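Local coordinates for protein 3,4-dihydroxy-2-butanone 4-phosphate synthase (Acinetobacter baumannii, PDB 6MNZ) that probably converts D-ribulose 5-phosphate to formate and 3,4-dihydroxy-2-butanone 4-phosphate, a step of riboflavin biosynthesis, using magnesium or manganese, at residues A11-G16 and V34-H39; V247-V252 and K341-S346. All coordinates share one frame; numbering follows the deposited sequence.

How the contacts relate
The two contacts belong to different halves of a two-domain chain. Contact 1 comes first in sequence. It lies in the DHBP synthase part and joins helix 6-15 to strand 31-36 of a mixed sheet. Contact 2 follows wholly after it, in the GTP cyclohydrolase II-like part. It pairs strands 248-253 and 342-344 of a second mixed sheet. Their centres are 41 Å apart, on opposite sides of the chain's centre, and the nearest atoms are about 29 Å apart. Contact 1 is helix-on-sheet packing and contact 2 is strand pairing. One strand residue of contact 1, V34, lies near residues predicted to bind substrate and metal, whereas contact 2 is away from the annotated sites.

Contact 1: residues A11-G16 and V34-H39; sequences ADIRAG and VIAATH
I13 in the last turn of helix 6-15, and G16 just after it, pack against the end of strand 31-36 and the 3-10 turn that follows, with the helix and strand segments 7.3 Å apart at an angle of 53°. The CA atoms come nearest at I13 with A36 and at G16 with H39. The contact is van der Waals packing. I13 splits its two branches between neighbouring strand residues. Its CG2 meets the CB of A36 at 3.8 Å. CG1 is anti to the carbonyl carbon (chi1 -69°) and carries CD1, which lies 3.4 Å from the O of V34 and also touches the CA of I35. G16, with positive phi, closes the helix in a Schellman motif. Its CA rests against the CB of H39 at 3.8 Å. CG1 of I35 is anti to the backbone N (chi1 -178°) and the chain runs on extended, which brings CD1 within 3.4 Å of the O of G16. The H39 ring lies obliquely beside the last helical turn, with NE2 3.8 Å from the O of R14 and CD2 near the O of I13. The side chain of V34 lies about 4 Å from that of D32, predicted to bind ribulose 5-phosphate, and about 6 Å from that of H143, a predicted metal ligand. This end of the strand therefore probably borders the active site. Strand 31-36 runs between strands 19-22 and 160-164 of the sheet. I13 and V34 touch V19 of the former, and I35 packs on D44 and M48 of helix 42-52.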
loop_
_atom_site.group_PDB
_atom_site.type_symbol
_atom_site.label_atom_id
_atom_site.label_comp_id
_atom_site.label_asym_id
_atom_site.label_seq_id
_atom_site.Cartn_x
_atom_site.Cartn_y
_atom_site.Cartn_z
ATOM N N ALA A 11 25.729 24.324 -9.342
ATOM C CA ALA A 11 26.963 24.709 -10.018
ATOM C C ALA A 11 28.181 24.103 -9.332
ATOM O O ALA A 11 29.142 23.702 -10.000
ATOM C CB ALA A 11 27.079 26.232 -10.066
ATOM N N ASP A 12 28.158 24.023 -8.001
ATOM C CA ASP A 12 29.264 23.405 -7.279
ATOM C C ASP A 12 29.333 21.909 -7.552
ATOM O O ASP A 12 30.422 21.359 -7.752
ATOM C CB ASP A 12 29.122 23.670 -5.782
ATOM C CG ASP A 12 29.716 25.000 -5.372
ATOM O OD1 ASP A 12 30.019 25.170 -4.175
ATOM O OD2 ASP A 12 29.994 25.826 -6.268
ATOM N N ILE A 13 28.176 21.261 -7.689
ATOM C CA ILE A 13 28.159 19.849 -8.053
ATOM C C ILE A 13 28.768 19.658 -9.435
ATOM O O ILE A 13 29.630 18.795 -9.635
ATOM C CB ILE A 13 26.721 19.301 -7.986
ATOM C CG1 ILE A 13 26.240 19.236 -6.532
ATOM C CG2 ILE A 13 26.638 17.932 -8.641
ATOM C CD1 ILE A 13 26.929 18.174 -5.686
ATOM N N ARG A 14 28.422 20.539 -10.375
ATOM C CA ARG A 14 29.079 20.529 -11.677
ATOM C C ARG A 14 30.585 20.701 -11.534
ATOM O O ARG A 14 31.359 20.093 -12.283
ATOM C CB ARG A 14 28.491 21.632 -12.558
ATOM C CG ARG A 14 29.384 22.078 -13.704
ATOM C CD ARG A 14 28.563 22.705 -14.822
ATOM N NE ARG A 14 27.905 21.697 -15.648
ATOM C CZ ARG A 14 28.444 21.137 -16.727
ATOM N NH1 ARG A 14 29.609 21.566 -17.198
ATOM N NH2 ARG A 14 27.804 20.159 -17.354
ATOM N N ALA A 15 31.018 21.574 -10.623
ATOM C CA ALA A 15 32.441 21.816 -10.426
ATOM C C ALA A 15 33.152 20.682 -9.697
ATOM O O ALA A 15 34.385 20.701 -9.623
ATOM C CB ALA A 15 32.643 23.122 -9.655
ATOM N N GLY A 16 32.421 19.720 -9.141
ATOM C CA GLY A 16 33.038 18.631 -8.412
ATOM C C GLY A 16 33.274 18.880 -6.940
ATOM O O GLY A 16 34.004 18.105 -6.310
ATOM N N VAL A 34 27.224 16.221 -0.093
ATOM C CA VAL A 34 26.706 15.673 -1.342
ATOM C C VAL A 34 27.665 16.076 -2.451
ATOM O O VAL A 34 28.027 17.253 -2.561
ATOM C CB VAL A 34 25.286 16.172 -1.663
ATOM C CG1 VAL A 34 24.725 15.448 -2.887
ATOM C CG2 VAL A 34 24.375 15.989 -0.463
ATOM N N ILE A 35 28.186 15.087 -3.174
ATOM C CA ILE A 35 29.082 15.328 -4.297
ATOM C C ILE A 35 28.655 14.438 -5.454
ATOM O O ILE A 35 28.150 13.329 -5.255
ATOM C CB ILE A 35 30.556 15.067 -3.914
ATOM C CG1 ILE A 35 31.479 15.367 -5.095
ATOM C CG2 ILE A 35 30.740 13.629 -3.438
ATOM C CD1 ILE A 35 32.951 15.340 -4.734
ATOM N N ALA A 36 28.877 14.924 -6.672
ATOM C CA ALA A 36 28.602 14.122 -7.856
ATOM C C ALA A 36 29.467 12.870 -7.847
ATOM O O ALA A 36 30.700 12.957 -7.832
ATOM C CB ALA A 36 28.856 14.936 -9.123
ATOM N N ALA A 37 28.818 11.703 -7.839
ATOM C CA ALA A 37 29.549 10.443 -7.818
ATOM C C ALA A 37 30.562 10.362 -8.950
ATOM O O ALA A 37 31.650 9.805 -8.771
ATOM C CB ALA A 37 28.568 9.272 -7.903
ATOM N N THR A 38 30.288 11.036 -10.068
ATOM C CA THR A 38 31.200 10.986 -11.203
ATOM C C THR A 38 32.492 11.744 -10.922
ATOM O O THR A 38 33.530 11.435 -11.520
ATOM C CB THR A 38 30.514 11.551 -12.446
ATOM O OG1 THR A 38 29.230 10.935 -12.605
ATOM C CG2 THR A 38 31.354 11.297 -13.688
ATOM N N HIS A 39 32.442 12.771 -10.075
ATOM C CA HIS A 39 33.615 13.570 -9.756
ATOM C C HIS A 39 34.233 13.203 -8.412
ATOM O O HIS A 39 35.136 13.907 -7.947
ATOM C CB HIS A 39 33.258 15.058 -9.764
ATOM C CG HIS A 39 32.925 15.591 -11.122
ATOM N ND1 HIS A 39 33.871 15.761 -12.109
ATOM C CD2 HIS A 39 31.752 16.013 -11.649
ATOM C CE1 HIS A 39 33.287 16.217 -13.202
ATOM N NE2 HIS A 39 32.001 16.384 -12.949
#

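Contact 2: residues V247-V252 and K341-S346; sequences VTTVRV and KMKLLS. With SO4 (sulfate ion), chain D.
V250 packs on M342 and L344, which point to the same face of the sheet. Its CG2 lies 3.5 Å from the CG of M342 and also touches SD. L344 runs alongside V250, with CD2 3.8 Å from the CB of V250. On the face of T249 and K343, the OG1 of T249 lies beside CD and CE of K343. With OG1 beside the backbone N (chi1 -52°), T249 turns CG2 to the CD2 of L345, just past the strand, at 3.5 Å. Four backbone hydrogen bonds hold the two strands in parallel register: T248 N to K341 O, K343 N to T248 O, V250 N to K343 O and L345 N to V250 O. Strands 248-253 and 342-344 are thus parallel neighbours within the mixed sheet of the GTP cyclohydrolase II-like domain, between strands 290-292 and 362-365. Where the pairing ends, R251 reaches past L345 and S346 to a sulfate, probably from the crystallisation liquor. O1 of the sulfate lies at the guanidinium edge, in plane, and takes bonds from R251 NH1 (3.2 Å) and R251 NH2 (3.1 Å). Weak bonds run from NH1 to O2 and from NH2 to O3. S347 OG also bonds the sulfate, and R251 NE makes a weak hydrogen bond to H253 ND1. Behind the V250 face, L334 of helix 320-336 touches both V250 and M342.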
loop_
_atom_site.group_PDB
_atom_site.type_symbol
_atom_site.label_atom_id
_atom_site.label_comp_id
_atom_site.label_asym_id
_atom_site.label_seq_id
_atom_site.Cartn_x
_atom_site.Cartn_y
_atom_site.Cartn_z
ATOM N N VAL A 247 -10.820 35.961 -13.642
ATOM C CA VAL A 247 -10.430 35.422 -12.343
ATOM C C VAL A 247 -11.070 34.054 -12.161
ATOM O O VAL A 247 -12.222 33.829 -12.555
ATOM C CB VAL A 247 -10.824 36.374 -11.199
ATOM C CG1 VAL A 247 -10.129 37.721 -11.359
ATOM C CG2 VAL A 247 -12.339 36.534 -11.119
ATOM N N THR A 248 -10.333 33.141 -11.539
ATOM C CA THR A 248 -10.809 31.790 -11.277
ATOM C C THR A 248 -10.817 31.543 -9.777
ATOM O O THR A 248 -9.860 31.898 -9.080
ATOM C CB THR A 248 -9.931 30.756 -11.987
ATOM O OG1 THR A 248 -9.834 31.085 -13.380
ATOM C CG2 THR A 248 -10.519 29.363 -11.843
ATOM N N THR A 249 -11.941 31.042 -9.272
ATOM C CA THR A 249 -12.044 30.620 -7.881
ATOM C C THR A 249 -11.466 29.218 -7.731
ATOM O O THR A 249 -11.870 28.294 -8.447
ATOM C CB THR A 249 -13.501 30.651 -7.423
ATOM O OG1 THR A 249 -14.069 31.934 -7.712
ATOM C CG2 THR A 249 -13.601 30.376 -5.928
ATOM N N VAL A 250 -10.468 29.074 -6.862
ATOM C CA VAL A 250 -9.542 27.950 -6.911
ATOM C C VAL A 250 -9.487 27.295 -5.539
ATOM O O VAL A 250 -9.496 27.980 -4.511
ATOM C CB VAL A 250 -8.134 28.393 -7.359
ATOM C CG1 VAL A 250 -7.160 27.228 -7.278
ATOM C CG2 VAL A 250 -8.188 28.953 -8.767
ATOM N N ARG A 251 -9.395 25.966 -5.528
ATOM C CA ARG A 251 -8.941 25.226 -4.357
ATOM C C ARG A 251 -8.039 24.092 -4.810
ATOM O O ARG A 251 -8.480 23.202 -5.543
ATOM C CB ARG A 251 -10.124 24.677 -3.557
ATOM C CG ARG A 251 -9.713 23.807 -2.381
ATOM C CD ARG A 251 -10.453 24.199 -1.114
ATOM N NE ARG A 251 -10.042 23.387 0.029
ATOM C CZ ARG A 251 -9.148 23.760 0.941
ATOM N NH1 ARG A 251 -8.632 24.983 0.924
ATOM N NH2 ARG A 251 -8.835 22.934 1.929
ATOM N N VAL A 252 -6.801 24.095 -4.328
ATOM C CA VAL A 252 -5.974 22.894 -4.320
ATOM C C VAL A 252 -6.315 22.055 -3.095
ATOM O O VAL A 252 -6.334 22.560 -1.966
ATOM C CB VAL A 252 -4.483 23.265 -4.338
ATOM C CG1 VAL A 252 -3.625 22.045 -4.035
ATOM C CG2 VAL A 252 -4.111 23.867 -5.683
ATOM N N LYS A 341 -5.184 34.866 -12.433
ATOM C CA LYS A 341 -5.525 35.626 -11.239
ATOM C C LYS A 341 -6.598 34.858 -10.485
ATOM O O LYS A 341 -7.612 34.471 -11.075
ATOM C CB LYS A 341 -6.030 37.029 -11.598
ATOM C CG LYS A 341 -4.969 37.956 -12.174
ATOM C CD LYS A 341 -5.556 39.316 -12.527
ATOM C CE LYS A 341 -4.571 40.161 -13.322
ATOM N NZ LYS A 341 -5.165 41.457 -13.758
ATOM N N MET A 342 -6.376 34.636 -9.191
ATOM C CA MET A 342 -7.078 33.599 -8.450
ATOM C C MET A 342 -7.859 34.220 -7.304
ATOM O O MET A 342 -7.388 35.150 -6.643
ATOM C CB MET A 342 -6.119 32.546 -7.883
ATOM C CG MET A 342 -5.727 31.459 -8.869
ATOM S SD MET A 342 -4.819 30.110 -8.090
ATOM C CE MET A 342 -3.292 30.916 -7.607
ATOM N N LYS A 343 -8.935 33.535 -6.929
ATOM C CA LYS A 343 -9.610 33.737 -5.650
ATOM C C LYS A 343 -9.532 32.427 -4.874
ATOM O O LYS A 343 -10.262 31.476 -5.170
ATOM C CB LYS A 343 -11.051 34.183 -5.877
ATOM C CG LYS A 343 -12.005 33.906 -4.730
ATOM C CD LYS A 343 -13.346 34.582 -4.986
ATOM C CE LYS A 343 -14.490 33.863 -4.291
ATOM N NZ LYS A 343 -15.803 34.494 -4.603
ATOM N N LEU A 344 -8.573 32.342 -3.955
ATOM C CA LEU A 344 -8.266 31.084 -3.288
ATOM C C LEU A 344 -9.269 30.823 -2.171
ATOM O O LEU A 344 -9.476 31.674 -1.299
ATOM C CB LEU A 344 -6.850 31.101 -2.717
ATOM C CG LEU A 344 -5.672 31.043 -3.690
ATOM C CD1 LEU A 344 -4.363 30.910 -2.921
ATOM C CD2 LEU A 344 -5.822 29.904 -4.681
ATOM N N LEU A 345 -9.756 29.587 -2.107
ATOM C CA LEU A 345 -10.574 29.125 -0.998
ATOM C C LEU A 345 -9.749 28.457 0.097
ATOM O O LEU A 345 -10.303 27.707 0.910
ATOM C CB LEU A 345 -11.645 28.159 -1.509
ATOM C CG LEU A 345 -12.455 28.657 -2.709
ATOM C CD1 LEU A 345 -13.635 27.735 -2.975
ATOM C CD2 LEU A 345 -12.925 30.087 -2.489
ATOM N N SER A 346 -8.451 28.729 0.151
ATOM C CA SER A 346 -7.572 28.166 1.163
ATOM C C SER A 346 -7.313 29.188 2.262
ATOM O O SER A 346 -7.432 30.398 2.060
ATOM C CB SER A 346 -6.246 27.719 0.543
ATOM O OG SER A 346 -6.451 26.689 -0.410
HETATM S S SO4 D . -7.627 25.083 4.467
HETATM O O1 SO4 D . -6.692 24.589 3.461
HETATM O O2 SO4 D . -8.379 26.211 3.922
HETATM O O3 SO4 D . -8.548 24.013 4.841
HETATM O O4 SO4 D . -6.882 25.521 5.644
#